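Local coordinates for SusD superfamily protein (Bacteroides vulgatus ATCC 8482, PDB 3JQ0) that probably binds glycans or related nutrients at the cell surface as an outer-membrane protein of the SusD family, at residues T345-E348 against R353-L356; A290-L295 against G336-K341. All coordinates share one frame; numbering follows the deposited sequence.

Interaction 1 (T345-E348 against R353-L356)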
loop_
_atom_site.group_PDB
_atom_site.type_symbol
_atom_site.label_atom_id
_atom_site.label_comp_id
_atom_site.label_asym_id
_atom_site.label_seq_id
_atom_site.Cartn_x
_atom_site.Cartn_y
_atom_site.Cartn_z
ATOM N N THR A 345 19.202 -6.028 -0.097
ATOM C CA THR A 345 20.277 -6.946 0.212
ATOM C C THR A 345 21.523 -6.508 -0.504
ATOM O O THR A 345 21.478 -5.803 -1.499
ATOM C CB THR A 345 19.864 -8.403 -0.174
ATOM O OG1 THR A 345 20.766 -9.323 0.412
ATOM C CG2 THR A 345 19.787 -8.595 -1.674
HETATM N N MSE A 346 22.652 -6.997 -0.009
HETATM C CA MSE A 346 23.911 -6.733 -0.631
HETATM C C MSE A 346 24.437 -8.017 -1.187
HETATM O O MSE A 346 24.771 -8.928 -0.423
HETATM C CB MSE A 346 24.936 -6.315 0.394
HETATM C CG MSE A 346 25.074 -5.009 0.484
HETATM SE SE MSE A 346 25.545 -3.874 -1.063
HETATM C CE MSE A 346 26.727 -4.785 -2.354
ATOM N N LEU A 347 24.470 -8.121 -2.503
ATOM C CA LEU A 347 24.990 -9.285 -3.149
ATOM C C LEU A 347 26.527 -9.288 -3.091
ATOM O O LEU A 347 27.185 -8.278 -3.294
ATOM C CB LEU A 347 24.452 -9.331 -4.578
ATOM C CG LEU A 347 22.934 -9.298 -4.718
ATOM C CD1 LEU A 347 22.513 -9.214 -6.180
ATOM C CD2 LEU A 347 22.283 -10.480 -4.028
ATOM N N GLU A 348 27.099 -10.455 -2.787
ATOM C CA GLU A 348 28.555 -10.654 -2.802
ATOM C C GLU A 348 29.137 -10.194 -4.151
ATOM O O GLU A 348 28.569 -10.465 -5.202
ATOM C CB GLU A 348 28.876 -12.132 -2.475
ATOM C CG GLU A 348 28.605 -12.446 -0.962
ATOM C CD GLU A 348 28.335 -13.938 -0.568
ATOM O OE1 GLU A 348 28.966 -14.900 -1.103
ATOM O OE2 GLU A 348 27.503 -14.121 0.344
ATOM N N ARG A 353 23.436 -1.407 -3.085
ATOM C CA ARG A 353 22.351 -2.210 -2.552
ATOM C C ARG A 353 21.408 -2.670 -3.672
ATOM O O ARG A 353 21.158 -1.923 -4.600
ATOM C CB ARG A 353 21.580 -1.382 -1.530
ATOM C CG ARG A 353 20.713 -2.179 -0.579
ATOM C CD ARG A 353 21.507 -2.957 0.468
ATOM N NE ARG A 353 22.317 -2.124 1.335
ATOM C CZ ARG A 353 21.849 -1.409 2.364
ATOM N NH1 ARG A 353 20.549 -1.356 2.640
ATOM N NH2 ARG A 353 22.678 -0.671 3.085
ATOM N N SER A 354 20.917 -3.890 -3.529
ATOM C CA SER A 354 19.939 -4.445 -4.447
ATOM C C SER A 354 18.566 -4.460 -3.787
ATOM O O SER A 354 18.372 -5.108 -2.747
ATOM C CB SER A 354 20.356 -5.859 -4.850
ATOM O OG SER A 354 21.597 -5.831 -5.579
ATOM N N PHE A 355 17.612 -3.758 -4.383
ATOM C CA PHE A 355 16.257 -3.614 -3.819
ATOM C C PHE A 355 15.369 -4.753 -4.254
ATOM O O PHE A 355 14.532 -4.626 -5.168
ATOM C CB PHE A 355 15.726 -2.210 -4.146
ATOM C CG PHE A 355 16.513 -1.154 -3.429
ATOM C CD1 PHE A 355 16.293 -0.906 -2.087
ATOM C CD2 PHE A 355 17.535 -0.463 -4.043
ATOM C CE1 PHE A 355 17.011 0.026 -1.375
ATOM C CE2 PHE A 355 18.271 0.529 -3.340
ATOM C CZ PHE A 355 18.004 0.737 -2.001
ATOM N N LEU A 356 15.591 -5.868 -3.559
ATOM C CA LEU A 356 14.973 -7.160 -3.873
ATOM C C LEU A 356 14.023 -7.632 -2.793
ATOM O O LEU A 356 13.668 -8.804 -2.759
ATOM C CB LEU A 356 16.071 -8.186 -4.130
ATOM C CG LEU A 356 17.003 -7.863 -5.292
ATOM C CD1 LEU A 356 18.135 -8.959 -5.377
ATOM C CD2 LEU A 356 16.280 -7.771 -6.607
#

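Interaction 2 (A290-L295 against G336-K341)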
loop_
_atom_site.group_PDB
_atom_site.type_symbol
_atom_site.label_atom_id
_atom_site.label_comp_id
_atom_site.label_asym_id
_atom_site.label_seq_id
_atom_site.Cartn_x
_atom_site.Cartn_y
_atom_site.Cartn_z
ATOM N N ALA A 290 26.485 3.830 2.819
ATOM C CA ALA A 290 27.233 4.160 1.613
ATOM C C ALA A 290 26.896 3.267 0.431
ATOM O O ALA A 290 27.275 3.576 -0.678
ATOM C CB ALA A 290 28.745 4.098 1.869
ATOM N N GLN A 291 26.182 2.159 0.673
ATOM C CA GLN A 291 25.788 1.230 -0.404
ATOM C C GLN A 291 24.559 1.711 -1.158
ATOM O O GLN A 291 24.241 1.166 -2.215
ATOM C CB GLN A 291 25.474 -0.150 0.173
ATOM C CG GLN A 291 26.662 -0.767 0.869
ATOM C CD GLN A 291 26.290 -1.929 1.779
ATOM O OE1 GLN A 291 25.130 -2.174 2.074
ATOM N NE2 GLN A 291 27.303 -2.657 2.220
ATOM N N LEU A 292 23.819 2.677 -0.621
ATOM C CA LEU A 292 22.543 3.076 -1.247
ATOM C C LEU A 292 22.822 3.827 -2.532
ATOM O O LEU A 292 23.616 4.742 -2.525
ATOM C CB LEU A 292 21.725 3.950 -0.295
ATOM C CG LEU A 292 21.346 3.328 1.035
ATOM C CD1 LEU A 292 20.636 4.405 1.928
ATOM C CD2 LEU A 292 20.487 2.058 0.922
ATOM N N ASN A 293 22.086 3.516 -3.599
ATOM C CA ASN A 293 22.214 4.248 -4.850
ATOM C C ASN A 293 20.957 4.193 -5.655
ATOM O O ASN A 293 20.539 3.144 -6.086
ATOM C CB ASN A 293 23.334 3.704 -5.719
ATOM C CG ASN A 293 23.655 4.615 -6.874
ATOM O OD1 ASN A 293 23.714 5.854 -6.701
ATOM N ND2 ASN A 293 23.869 4.030 -8.037
ATOM N N GLY A 294 20.336 5.304 -5.866
ATOM C CA GLY A 294 19.121 5.415 -6.614
ATOM C C GLY A 294 18.906 6.834 -7.051
ATOM O O GLY A 294 19.825 7.653 -7.090
ATOM N N LEU A 295 17.670 7.145 -7.390
ATOM C CA LEU A 295 17.240 8.472 -7.767
ATOM C C LEU A 295 15.975 8.809 -6.983
ATOM O O LEU A 295 15.091 7.963 -6.865
ATOM C CB LEU A 295 16.981 8.487 -9.266
ATOM C CG LEU A 295 16.770 9.776 -10.011
ATOM C CD1 LEU A 295 18.091 10.457 -10.220
ATOM C CD2 LEU A 295 16.153 9.484 -11.431
ATOM N N GLY A 336 17.585 16.559 5.559
ATOM C CA GLY A 336 16.314 15.987 5.198
ATOM C C GLY A 336 16.295 14.503 5.445
ATOM O O GLY A 336 17.300 13.899 5.831
ATOM N N PRO A 337 15.153 13.879 5.127
ATOM C CA PRO A 337 14.992 12.428 5.329
ATOM C C PRO A 337 15.217 11.665 4.041
ATOM O O PRO A 337 14.944 12.183 2.931
ATOM C CB PRO A 337 13.530 12.329 5.787
ATOM C CG PRO A 337 12.862 13.384 4.976
ATOM C CD PRO A 337 13.843 14.512 4.821
ATOM N N ILE A 338 15.659 10.419 4.183
ATOM C CA ILE A 338 15.712 9.452 3.089
ATOM C C ILE A 338 14.787 8.277 3.423
ATOM O O ILE A 338 14.585 7.892 4.580
ATOM C CB ILE A 338 17.138 8.965 2.741
ATOM C CG1 ILE A 338 17.767 8.240 3.921
ATOM C CG2 ILE A 338 18.000 10.120 2.277
ATOM C CD1 ILE A 338 19.065 7.452 3.577
ATOM N N THR A 339 14.194 7.754 2.357
ATOM C CA THR A 339 13.347 6.562 2.415
ATOM C C THR A 339 14.142 5.375 2.916
ATOM O O THR A 339 15.185 5.055 2.364
ATOM C CB THR A 339 12.836 6.259 1.008
ATOM O OG1 THR A 339 12.251 7.416 0.442
ATOM C CG2 THR A 339 11.876 5.083 1.008
ATOM N N TYR A 340 13.647 4.687 3.952
ATOM C CA TYR A 340 14.511 3.717 4.649
ATOM C C TYR A 340 13.833 2.374 4.940
ATOM O O TYR A 340 14.523 1.468 5.348
ATOM C CB TYR A 340 15.041 4.352 5.955
ATOM C CG TYR A 340 16.456 3.962 6.338
ATOM C CD1 TYR A 340 17.527 4.242 5.510
ATOM C CD2 TYR A 340 16.701 3.419 7.590
ATOM C CE1 TYR A 340 18.815 3.928 5.910
ATOM C CE2 TYR A 340 17.991 3.135 7.992
ATOM C CZ TYR A 340 19.026 3.400 7.153
ATOM O OH TYR A 340 20.336 3.120 7.571
ATOM N N LYS A 341 12.536 2.220 4.677
ATOM C CA LYS A 341 11.854 1.002 5.113
ATOM C C LYS A 341 12.360 -0.268 4.457
ATOM O O LYS A 341 12.451 -1.300 5.073
ATOM C CB LYS A 341 10.352 1.142 4.846
ATOM C CG LYS A 341 9.551 -0.130 5.158
ATOM C CD LYS A 341 8.037 0.115 5.074
ATOM C CE LYS A 341 7.479 0.728 6.361
ATOM N NZ LYS A 341 6.021 1.056 6.230
#

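Interaction 1 (T345-E348 against R353-L356)
Thr-345 and Ser-354 face each other as an antiparallel hydrogen-bonded pair, a single bridge with CA atoms 5.3 Å apart. Backbone bonds run in both directions between the two residues: Ser-354 N gives its hydrogen to Thr-345 O at 2.8 Å, and the return bond, from Thr-345 N to Ser-354 O, is 2.9 Å long. One residue further on, Phe-355 is the centre of an inverse gamma turn, closed by a weak bond from Leu-356 N back to Ser-354 O.

On one flank the selenomethionine Met-346 crosses Arg-353 at about a right angle, its SE 3.8 Å from Arg-353 N and its CG near the CD and NE atoms. The arginine leaves its backbone with CG anti to N (chi1 -162°), then bends at chi2 and chi3, so that CD passes 3.5 Å from Thr-345 O. The single bridge closes off residues 346-353 within the long connection between strands 332-339 and 359-363, inside the RagB/SusD family region. The guanidinium gives hydrogen bonds to Gln-343 O through NH1 and to Gln-291 OE1 through NE. Replacing Arg-353 by a leucine would probably leave both of these oxygens without their charged donor.

Leu-347 swings its end inward on the serine's flank, placing CD1 3.6 Å from Ser-354 OG in plain van der Waals contact. Next to it, Thr-345 CG2 meets Leu-356 CD1 at 4.1 Å, and Phe-235 touches both of these side chains. The CG methylene of Arg-353 lies over one face of the Phe-355 ring, 4.2 Å above its plane and offset toward the rim.

Interaction 2 (A290-L295 against G336-K341)
Leu-292 meets Ile-338 and Tyr-340 from a loop that enters the contact through Ala-290 and Gln-291, the end of a 3-10 turn. Ala-290 looks to other parts of the chain: its O accepts a hydrogen bond from Gln-269 NE2, and its methyl packs on Val-273 of helix 269-275. The chain then extends at Leu-292, whose CB points toward segment 336-341. With CG anti to the carbonyl carbon (chi1 -60°), the leucine carries its CD1 methyl up to two neighbours that lie on the same general side of it.

That methyl lies 3.8 Å from Ile-338 CD1, where the two side chains cross obliquely, methyl against methyl. It also comes within 4.4 Å of Tyr-340 CE1, approaching the ring at its edge, near its plane, rather than over a face. The ring itself is steadied by a hydrogen bond between its OH and Asp-289 OD1, just ahead of the loop. Beyond Leu-292 the segment turns to other partners: the Asn-293 side chain accepts a bond from Gln-269 N through OD1, while Gly-294 and Leu-295 pair through their backbones with Pro-267 and Arg-262.

Ile-338 stands near the end of strand 332-339, which forms an antiparallel hairpin with strand 320-326; Ile-338 also packs on Met-272. The contact therefore joins this hairpin to the loop that follows helix 269-275. Its chemistry is wholly apolar and the buried area small, 79 Å², so the two segments meet through shape fit, with no directional bond between them to fix their spacing, while bonds to neighbouring residues probably hold the loop and the tyrosine in orientation.

The two interactions lie side by side, with centres 13 Å apart and on the same side of the chain's centre, and segment 290-295 bridges them. Arg-353 N probably donates a hydrogen bond to Gln-291 O at 2.8 Å, tying the backbone of interaction 1 to the loop of interaction 2. Leu-292 works on both sides: while CD1 serves interaction 2, CD2 lies 3.8 Å from Arg-353 NH1 and 4.1 Å from Phe-355 CZ. In sequence, interaction 2 closes before interaction 1 opens, so segments 336-341 and 345-348 follow closely. Interaction 1 is a backbone bridge with side-chain packing, interaction 2 an apolar contact.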